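PDB 5IUV: aldehyde dehydrogenase family protein from Pseudomonas syringae pv. tomato, which oxidises indole-3-acetaldehyde with NAD+ as cofactor, a step in bacterial synthesis of the auxin indole-3-acetic acid. Local coordinates for residues L4-I18 and E99-I113. Numbering follows the deposited sequence.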
ATOM      1  N   LEU A   4     -17.888  40.928  -7.862  1.00 31.58           N
ATOM      2  CA  LEU A   4     -17.833  42.162  -7.088  1.00 28.30           C
ATOM      3  C   LEU A   4     -16.802  43.136  -7.651  1.00 27.02           C
ATOM      4  O   LEU A   4     -15.719  42.731  -8.077  1.00 26.99           O
ATOM      5  CB  LEU A   4     -17.514  41.862  -5.623  1.00 27.82           C
ATOM      6  CG  LEU A   4     -18.604  41.281  -4.720  1.00 30.93           C
ATOM      7  CD1 LEU A   4     -18.997  39.873  -5.115  1.00 33.91           C
ATOM      8  CD2 LEU A   4     -18.119  41.290  -3.296  1.00 31.24           C
ATOM      9  N   THR A   5     -17.145  44.422  -7.641  1.00 23.81           N
ATOM     10  CA  THR A   5     -16.232  45.473  -8.079  1.00 22.37           C
ATOM     11  C   THR A   5     -15.319  45.938  -6.949  1.00 20.35           C
ATOM     12  O   THR A   5     -15.499  45.546  -5.794  1.00 16.84           O
ATOM     13  CB  THR A   5     -16.995  46.685  -8.610  1.00 24.12           C
ATOM     14  OG1 THR A   5     -17.656  47.341  -7.519  1.00 25.55           O
ATOM     15  CG2 THR A   5     -18.030  46.249  -9.637  1.00 25.85           C
ATOM     16  N   ARG A   6     -14.344  46.783  -7.287  1.00 17.58           N
ATOM     17  CA  ARG A   6     -13.488  47.417  -6.284  1.00 18.27           C
ATOM     18  C   ARG A   6     -14.313  48.185  -5.244  1.00 18.92           C
ATOM     19  O   ARG A   6     -14.031  48.118  -4.045  1.00 16.49           O
ATOM     20  CB  ARG A   6     -12.490  48.365  -6.951  1.00 20.67           C
ATOM     21  CG  ARG A   6     -11.630  49.157  -5.975  1.00 23.68           C
ATOM     22  CD  ARG A   6     -10.798  50.215  -6.691  1.00 27.74           C
ATOM     23  NE  ARG A   6     -11.623  51.157  -7.449  1.00 32.51           N
ATOM     24  CZ  ARG A   6     -11.720  51.174  -8.778  1.00 36.67           C
ATOM     25  NH1 ARG A   6     -11.038  50.300  -9.513  1.00 36.91           N
ATOM     26  NH2 ARG A   6     -12.496  52.068  -9.378  1.00 38.36           N
ATOM     27  N   ALA A   7     -15.322  48.920  -5.712  1.00 18.68           N
ATOM     28  CA  ALA A   7     -16.181  49.700  -4.826  1.00 20.03           C
ATOM     29  C   ALA A   7     -16.966  48.786  -3.891  1.00 20.45           C
ATOM     30  O   ALA A   7     -17.145  49.103  -2.708  1.00 20.18           O
ATOM     31  CB  ALA A   7     -17.127  50.572  -5.634  1.00 19.13           C
ATOM     32  N   ASP A   8     -17.435  47.659  -4.425  1.00 17.66           N
ATOM     33  CA  ASP A   8     -18.101  46.642  -3.612  1.00 19.54           C
ATOM     34  C   ASP A   8     -17.203  46.155  -2.480  1.00 18.66           C
ATOM     35  O   ASP A   8     -17.631  46.075  -1.325  1.00 15.14           O
ATOM     36  CB  ASP A   8     -18.527  45.443  -4.464  1.00 21.74           C
ATOM     37  CG  ASP A   8     -19.668  45.767  -5.407  1.00 24.64           C
ATOM     38  OD1 ASP A   8     -20.462  46.679  -5.094  1.00 25.99           O
ATOM     39  OD2 ASP A   8     -19.765  45.101  -6.459  1.00 24.27           O
ATOM     40  N   TRP A   9     -15.958  45.829  -2.812  1.00 13.16           N
ATOM     41  CA  TRP A   9     -15.039  45.307  -1.807  1.00 12.67           C
ATOM     42  C   TRP A   9     -14.685  46.371  -0.777  1.00 14.54           C
ATOM     43  O   TRP A   9     -14.519  46.070   0.407  1.00 12.02           O
ATOM     44  CB  TRP A   9     -13.769  44.761  -2.463  1.00 14.33           C
ATOM     45  CG  TRP A   9     -13.959  43.446  -3.161  1.00 14.31           C
ATOM     46  CD1 TRP A   9     -13.808  43.198  -4.491  1.00 16.21           C
ATOM     47  CD2 TRP A   9     -14.326  42.196  -2.558  1.00 14.09           C
ATOM     48  NE1 TRP A   9     -14.062  41.871  -4.759  1.00 16.49           N
ATOM     49  CE2 TRP A   9     -14.380  41.236  -3.587  1.00 15.62           C
ATOM     50  CE3 TRP A   9     -14.615  41.798  -1.246  1.00 13.53           C
ATOM     51  CZ2 TRP A   9     -14.708  39.900  -3.347  1.00 16.52           C
ATOM     52  CZ3 TRP A   9     -14.939  40.468  -1.011  1.00 15.46           C
ATOM     53  CH2 TRP A   9     -14.982  39.538  -2.055  1.00 15.55           C
ATOM     54  N   GLU A  10     -14.577  47.619  -1.223  1.00 12.79           N
ATOM     55  CA  GLU A  10     -14.271  48.718  -0.313  1.00 16.36           C
ATOM     56  C   GLU A  10     -15.407  48.936   0.686  1.00 15.56           C
ATOM     57  O   GLU A  10     -15.166  49.184   1.867  1.00 14.05           O
ATOM     58  CB  GLU A  10     -13.988  50.003  -1.096  1.00 20.35           C
ATOM     59  CG  GLU A  10     -12.622  50.007  -1.787  1.00 23.08           C
ATOM     60  CD  GLU A  10     -12.449  51.180  -2.739  1.00 28.38           C
ATOM     61  OE1 GLU A  10     -13.470  51.784  -3.137  1.00 29.05           O
ATOM     62  OE2 GLU A  10     -11.295  51.497  -3.094  1.00 32.53           O
ATOM     63  N   GLN A  11     -16.642  48.833   0.210  1.00 14.62           N
ATOM     64  CA  GLN A  11     -17.806  48.928   1.082  1.00 12.86           C
ATOM     65  C   GLN A  11     -17.831  47.769   2.081  1.00 13.25           C
ATOM     66  O   GLN A  11     -18.039  47.970   3.274  1.00 13.30           O
ATOM     67  CB  GLN A  11     -19.088  48.946   0.252  1.00 15.98           C
ATOM     68  CG  GLN A  11     -20.357  49.038   1.079  1.00 16.14           C
ATOM     69  CD  GLN A  11     -21.596  48.941   0.223  1.00 17.61           C
ATOM     70  OE1 GLN A  11     -21.545  48.425  -0.893  1.00 18.86           O
ATOM     71  NE2 GLN A  11     -22.717  49.444   0.733  1.00 14.64           N
ATOM     72  N   ARG A  12     -17.604  46.555   1.593  1.00 12.16           N
ATOM     73  CA  ARG A  12     -17.587  45.392   2.468  1.00 13.89           C
ATOM     74  C   ARG A  12     -16.504  45.494   3.529  1.00 13.99           C
ATOM     75  O   ARG A  12     -16.737  45.146   4.687  1.00 11.07           O
ATOM     76  CB  ARG A  12     -17.408  44.115   1.654  1.00 15.91           C
ATOM     77  CG  ARG A  12     -18.691  43.683   0.978  1.00 21.60           C
ATOM     78  CD  ARG A  12     -18.452  42.612  -0.058  1.00 26.10           C
ATOM     79  NE  ARG A  12     -19.716  42.105  -0.582  1.00 31.32           N
ATOM     80  CZ  ARG A  12     -20.243  40.931  -0.250  1.00 33.62           C
ATOM     81  NH1 ARG A  12     -19.609  40.133   0.601  1.00 30.09           N
ATOM     82  NH2 ARG A  12     -21.399  40.551  -0.777  1.00 36.28           N
ATOM     83  N   ALA A  13     -15.328  45.979   3.137  1.00 12.19           N
ATOM     84  CA  ALA A  13     -14.218  46.131   4.078  1.00 13.70           C
ATOM     85  C   ALA A  13     -14.599  47.076   5.215  1.00 13.30           C
ATOM     86  O   ALA A  13     -14.301  46.818   6.381  1.00 13.20           O
ATOM     87  CB  ALA A  13     -12.968  46.632   3.358  1.00 12.41           C
ATOM     88  N   GLN A  14     -15.279  48.162   4.871  1.00 12.80           N
ATOM     89  CA  GLN A  14     -15.748  49.114   5.866  1.00 14.42           C
ATOM     90  C   GLN A  14     -16.827  48.499   6.766  1.00 14.16           C
ATOM     91  O   GLN A  14     -16.958  48.863   7.931  1.00 15.97           O
ATOM     92  CB  GLN A  14     -16.284  50.374   5.175  1.00 16.65           C
ATOM     93  CG  GLN A  14     -16.833  51.443   6.109  1.00 20.70           C
ATOM     94  CD  GLN A  14     -15.749  52.179   6.877  1.00 24.37           C
ATOM     95  OE1 GLN A  14     -14.567  52.096   6.539  1.00 22.16           O
ATOM     96  NE2 GLN A  14     -16.150  52.915   7.913  1.00 27.29           N
ATOM     97  N   ASN A  15     -17.594  47.557   6.229  1.00 12.00           N
ATOM     98  CA  ASN A  15     -18.757  47.061   6.952  1.00 12.49           C
ATOM     99  C   ASN A  15     -18.495  45.798   7.765  1.00 13.97           C
ATOM    100  O   ASN A  15     -19.391  45.306   8.450  1.00 12.66           O
ATOM    101  CB  ASN A  15     -19.919  46.842   5.974  1.00 12.14           C
ATOM    102  CG  ASN A  15     -20.554  48.155   5.544  1.00 14.43           C
ATOM    103  OD1 ASN A  15     -20.257  49.197   6.123  1.00 14.07           O
ATOM    104  ND2 ASN A  15     -21.430  48.116   4.538  1.00 14.11           N
ATOM    105  N   LEU A  16     -17.266  45.287   7.705  1.00 12.45           N
ATOM    106  CA  LEU A  16     -16.879  44.137   8.517  1.00 15.36           C
ATOM    107  C   LEU A  16     -16.904  44.455  10.003  1.00 16.77           C
ATOM    108  O   LEU A  16     -16.459  45.527  10.415  1.00 17.43           O
ATOM    109  CB  LEU A  16     -15.471  43.657   8.148  1.00 15.60           C
ATOM    110  CG  LEU A  16     -15.297  42.799   6.900  1.00 18.67           C
ATOM    111  CD1 LEU A  16     -13.821  42.573   6.634  1.00 20.66           C
ATOM    112  CD2 LEU A  16     -16.017  41.481   7.079  1.00 17.25           C
ATOM    113  N   LYS A  17     -17.419  43.529  10.807  1.00 14.47           N
ATOM    114  CA  LYS A  17     -17.095  43.532  12.229  1.00 16.15           C
ATOM    115  C   LYS A  17     -16.081  42.408  12.441  1.00 14.96           C
ATOM    116  O   LYS A  17     -16.332  41.250  12.090  1.00 14.82           O
ATOM    117  CB  LYS A  17     -18.342  43.361  13.111  1.00 20.66           C
ATOM    118  CG  LYS A  17     -19.252  42.187  12.759  1.00 24.34           C
ATOM    119  CD  LYS A  17     -20.541  42.231  13.584  1.00 28.73           C
ATOM    120  CE  LYS A  17     -21.362  40.957  13.434  1.00 31.03           C
ATOM    121  NZ  LYS A  17     -21.910  40.789  12.071  1.00 35.65           N
ATOM    122  N   ILE A  18     -14.916  42.757  12.974  1.00 11.51           N
ATOM    123  CA  ILE A  18     -13.799  41.822  13.012  1.00 10.91           C
ATOM    124  C   ILE A  18     -13.550  41.302  14.425  1.00 11.56           C
ATOM    125  O   ILE A  18     -13.365  42.077  15.370  1.00 11.37           O
ATOM    126  CB  ILE A  18     -12.523  42.479  12.450  1.00 12.71           C
ATOM    127  CG1 ILE A  18     -12.763  42.926  11.001  1.00 14.54           C
ATOM    128  CG2 ILE A  18     -11.335  41.521  12.530  1.00  8.89           C
ATOM    129  CD1 ILE A  18     -11.581  43.643  10.367  1.00 14.40           C
ATOM    130  N   GLU A  99     -16.373  35.007   0.884  1.00  9.71           N
ATOM    131  CA  GLU A  99     -16.147  36.427   0.629  1.00 14.24           C
ATOM    132  C   GLU A  99     -15.610  37.147   1.864  1.00 13.41           C
ATOM    133  O   GLU A  99     -14.676  37.947   1.765  1.00 11.87           O
ATOM    134  CB  GLU A  99     -17.432  37.094   0.135  1.00 17.13           C
ATOM    135  CG  GLU A  99     -17.860  36.619  -1.241  1.00 21.63           C
ATOM    136  CD  GLU A  99     -19.152  37.263  -1.716  1.00 28.41           C
ATOM    137  OE1 GLU A  99     -19.842  37.906  -0.897  1.00 31.03           O
ATOM    138  OE2 GLU A  99     -19.477  37.124  -2.912  1.00 30.71           O
ATOM    139  N   GLU A 100     -16.192  36.856   3.021  1.00 11.63           N
ATOM    140  CA  GLU A 100     -15.705  37.417   4.278  1.00 10.73           C
ATOM    141  C   GLU A 100     -14.272  36.969   4.585  1.00 10.91           C
ATOM    142  O   GLU A 100     -13.426  37.786   4.936  1.00  9.18           O
ATOM    143  CB  GLU A 100     -16.622  37.029   5.445  1.00 10.29           C
ATOM    144  CG  GLU A 100     -16.130  37.541   6.795  1.00 12.91           C
ATOM    145  CD  GLU A 100     -16.981  37.079   7.978  1.00 18.54           C
ATOM    146  OE1 GLU A 100     -17.980  36.358   7.766  1.00 19.66           O
ATOM    147  OE2 GLU A 100     -16.644  37.448   9.127  1.00 17.52           O
ATOM    148  N   LEU A 101     -14.011  35.670   4.465  1.00  8.85           N
ATOM    149  CA  LEU A 101     -12.693  35.123   4.759  1.00  8.55           C
ATOM    150  C   LEU A 101     -11.626  35.664   3.806  1.00  9.58           C
ATOM    151  O   LEU A 101     -10.506  35.974   4.228  1.00 10.40           O
ATOM    152  CB  LEU A 101     -12.728  33.596   4.698  1.00  9.34           C
ATOM    153  CG  LEU A 101     -13.498  32.929   5.841  1.00  9.72           C
ATOM    154  CD1 LEU A 101     -13.673  31.441   5.589  1.00 12.40           C
ATOM    155  CD2 LEU A 101     -12.774  33.154   7.155  1.00  9.38           C
ATOM    156  N   ALA A 102     -11.974  35.779   2.526  1.00  8.85           N
ATOM    157  CA  ALA A 102     -11.048  36.305   1.530  1.00  9.03           C
ATOM    158  C   ALA A 102     -10.724  37.761   1.831  1.00  9.24           C
ATOM    159  O   ALA A 102      -9.573  38.200   1.707  1.00  9.30           O
ATOM    160  CB  ALA A 102     -11.629  36.171   0.127  1.00  9.33           C
ATOM    161  N   LEU A 103     -11.745  38.506   2.230  1.00  9.42           N
ATOM    162  CA  LEU A 103     -11.576  39.915   2.537  1.00  9.68           C
ATOM    163  C   LEU A 103     -10.695  40.092   3.776  1.00  9.52           C
ATOM    164  O   LEU A 103      -9.812  40.948   3.801  1.00 10.19           O
ATOM    165  CB  LEU A 103     -12.944  40.582   2.725  1.00  9.98           C
ATOM    166  CG  LEU A 103     -12.984  42.096   2.911  1.00 13.06           C
ATOM    167  CD1 LEU A 103     -12.191  42.815   1.818  1.00 12.40           C
ATOM    168  CD2 LEU A 103     -14.426  42.566   2.916  1.00 12.93           C
ATOM    169  N   LEU A 104     -10.927  39.273   4.797  1.00  9.27           N
ATOM    170  CA  LEU A 104     -10.093  39.309   5.994  1.00 12.80           C
ATOM    171  C   LEU A 104      -8.626  39.058   5.661  1.00 13.90           C
ATOM    172  O   LEU A 104      -7.742  39.737   6.178  1.00 16.46           O
ATOM    173  CB  LEU A 104     -10.571  38.280   7.019  1.00 13.15           C
ATOM    174  CG  LEU A 104     -11.880  38.597   7.741  1.00 15.07           C
ATOM    175  CD1 LEU A 104     -12.334  37.378   8.534  1.00 16.65           C
ATOM    176  CD2 LEU A 104     -11.726  39.803   8.649  1.00 12.87           C
ATOM    177  N   GLU A 105      -8.376  38.081   4.795  1.00 11.94           N
ATOM    178  CA  GLU A 105      -7.015  37.723   4.411  1.00 12.80           C
ATOM    179  C   GLU A 105      -6.329  38.878   3.695  1.00 14.04           C
ATOM    180  O   GLU A 105      -5.190  39.248   4.011  1.00 12.75           O
ATOM    181  CB  GLU A 105      -7.029  36.484   3.515  1.00 17.00           C
ATOM    182  CG  GLU A 105      -5.749  35.682   3.544  1.00 22.55           C
ATOM    183  CD  GLU A 105      -5.717  34.705   4.705  1.00 28.59           C
ATOM    184  OE1 GLU A 105      -5.842  35.151   5.868  1.00 29.51           O
ATOM    185  OE2 GLU A 105      -5.564  33.488   4.453  1.00 29.67           O
ATOM    186  N   THR A 106      -7.040  39.460   2.733  1.00 12.81           N
ATOM    187  CA  THR A 106      -6.512  40.583   1.974  1.00 12.92           C
ATOM    188  C   THR A 106      -6.228  41.791   2.866  1.00 10.01           C
ATOM    189  O   THR A 106      -5.163  42.395   2.774  1.00 12.38           O
ATOM    190  CB  THR A 106      -7.482  40.978   0.845  1.00 12.53           C
ATOM    191  OG1 THR A 106      -7.392  40.001  -0.199  1.00 13.70           O
ATOM    192  CG2 THR A 106      -7.139  42.360   0.272  1.00 13.22           C
ATOM    193  N   LEU A 107      -7.173  42.140   3.732  1.00  9.99           N
ATOM    194  CA  LEU A 107      -6.976  43.258   4.653  1.00 11.55           C
ATOM    195  C   LEU A 107      -5.849  42.982   5.646  1.00 10.77           C
ATOM    196  O   LEU A 107      -5.084  43.880   5.995  1.00 12.42           O
ATOM    197  CB  LEU A 107      -8.274  43.567   5.409  1.00 10.29           C
ATOM    198  CG  LEU A 107      -9.422  44.111   4.556  1.00 10.49           C
ATOM    199  CD1 LEU A 107     -10.699  44.199   5.374  1.00 10.79           C
ATOM    200  CD2 LEU A 107      -9.040  45.474   3.973  1.00 11.10           C
ATOM    201  N   ASP A 108      -5.744  41.735   6.090  1.00  9.89           N
ATOM    202  CA  ASP A 108      -4.798  41.371   7.143  1.00 14.03           C
ATOM    203  C   ASP A 108      -3.347  41.422   6.664  1.00 13.06           C
ATOM    204  O   ASP A 108      -2.482  41.978   7.341  1.00 13.31           O
ATOM    205  CB  ASP A 108      -5.124  39.973   7.669  1.00 13.08           C
ATOM    206  CG  ASP A 108      -4.659  39.748   9.086  1.00 16.48           C
ATOM    207  OD1 ASP A 108      -3.938  40.609   9.648  1.00 15.98           O
ATOM    208  OD2 ASP A 108      -5.009  38.678   9.627  1.00 15.77           O
ATOM    209  N   MET A 109      -3.068  40.839   5.502  1.00 13.46           N
ATOM    210  CA  MET A 109      -1.675  40.730   5.078  1.00 11.51           C
ATOM    211  C   MET A 109      -1.402  41.187   3.642  1.00 11.32           C
ATOM    212  O   MET A 109      -0.283  41.053   3.154  1.00 13.74           O
ATOM    213  CB  MET A 109      -1.185  39.287   5.286  1.00 11.94           C
ATOM    214  CG  MET A 109      -2.104  38.201   4.732  1.00  9.63           C
ATOM    215  SD  MET A 109      -2.046  38.100   2.937  1.00 14.97           S
ATOM    216  CE  MET A 109      -0.300  37.777   2.663  1.00 10.13           C
ATOM    217  N   GLY A 110      -2.421  41.713   2.969  1.00 11.12           N
ATOM    218  CA  GLY A 110      -2.193  42.493   1.765  1.00 11.65           C
ATOM    219  C   GLY A 110      -2.244  41.836   0.398  1.00 12.44           C
ATOM    220  O   GLY A 110      -1.999  42.509  -0.597  1.00 13.07           O
ATOM    221  N   LYS A 111      -2.559  40.546   0.315  1.00 12.32           N
ATOM    222  CA  LYS A 111      -2.576  39.897  -0.998  1.00 12.91           C
ATOM    223  C   LYS A 111      -3.834  40.314  -1.777  1.00 12.79           C
ATOM    224  O   LYS A 111      -4.833  40.703  -1.176  1.00 11.41           O
ATOM    225  CB  LYS A 111      -2.481  38.370  -0.859  1.00 14.64           C
ATOM    226  CG  LYS A 111      -3.753  37.684  -0.423  1.00 17.75           C
ATOM    227  CD  LYS A 111      -3.594  36.173  -0.518  1.00 20.41           C
ATOM    228  CE  LYS A 111      -2.418  35.695   0.322  1.00 22.09           C
ATOM    229  NZ  LYS A 111      -2.012  34.321  -0.036  1.00 21.00           N
ATOM    230  N   PRO A 112      -3.777  40.266  -3.120  1.00 11.67           N
ATOM    231  CA  PRO A 112      -4.917  40.715  -3.932  1.00 13.32           C
ATOM    232  C   PRO A 112      -6.192  39.938  -3.625  1.00 11.12           C
ATOM    233  O   PRO A 112      -6.127  38.730  -3.404  1.00 11.60           O
ATOM    234  CB  PRO A 112      -4.449  40.451  -5.369  1.00 15.51           C
ATOM    235  CG  PRO A 112      -2.954  40.466  -5.288  1.00 13.70           C
ATOM    236  CD  PRO A 112      -2.646  39.833  -3.961  1.00 11.93           C
ATOM    237  N   ILE A 113      -7.326  40.630  -3.602  1.00 11.42           N
ATOM    238  CA  ILE A 113      -8.603  40.022  -3.246  1.00 11.52           C
ATOM    239  C   ILE A 113      -8.965  38.875  -4.195  1.00 12.55           C
ATOM    240  O   ILE A 113      -9.553  37.877  -3.777  1.00 10.58           O
ATOM    241  CB  ILE A 113      -9.750  41.081  -3.226  1.00 11.76           C
ATOM    242  CG1 ILE A 113     -11.037  40.473  -2.667  1.00 13.08           C
ATOM    243  CG2 ILE A 113      -9.973  41.701  -4.609  1.00 12.51           C
ATOM    244  CD1 ILE A 113     -10.904  39.999  -1.224  1.00 14.05           C
TER
HETATM  245  O   HOH W   1     -15.102  39.427  10.159  1.00 13.46           O
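The indole of W9 is sandwiched between I113 and L4. I113 CG1 sits over one face, 3.7 Å from the centroid of the W9 six-membered ring and 16° off the ring normal, a CH-pi contact. L4 CD2 lies on the opposite face, toward the rim. At the ring edge, near its plane, E99 O comes 3.8 Å from W9 CZ3. E99 CB lies 4.1 Å from W9 CH2.

R12 makes a salt bridge to the same glutamate. The single oxygen E99 OE1 lies 2.7 Å from R12 NH1 and is also close to R12 NH2. It approaches the guanidinium obliquely, with the two planes 86° apart, so the link is a charge contact rather than a two-bond pair. R12 is extended from CG to NE, which carries its charge out to E99.

Further along, L103 has its CG anti to the backbone N. This lets its methyls divide, CD1 toward W9 CE3 and CD2 toward the A13 backbone N and R12 CB, the last at 3.6 Å. L16 and L107 meet tip to tip, CD1 to CD1, at 3.7 Å. A13 CB also touches L107 CD1. L104 CD2 touches both L16 CD1 and I18 CG1. A water donates to both K17 O and E100 OE2, and E100 has a salt bridge to R202.

The contact lays the N-terminal helix 6-15 nearly at right angles across helix 99-109, at -85°, with the axes 10.6 Å apart. W9, A13, L16 and I18 pack against L103, L104, L107 and I113, so the contact is mainly apolar. The R12-E99 salt bridge and the water between K17 O and E100 OE2 are its polar links.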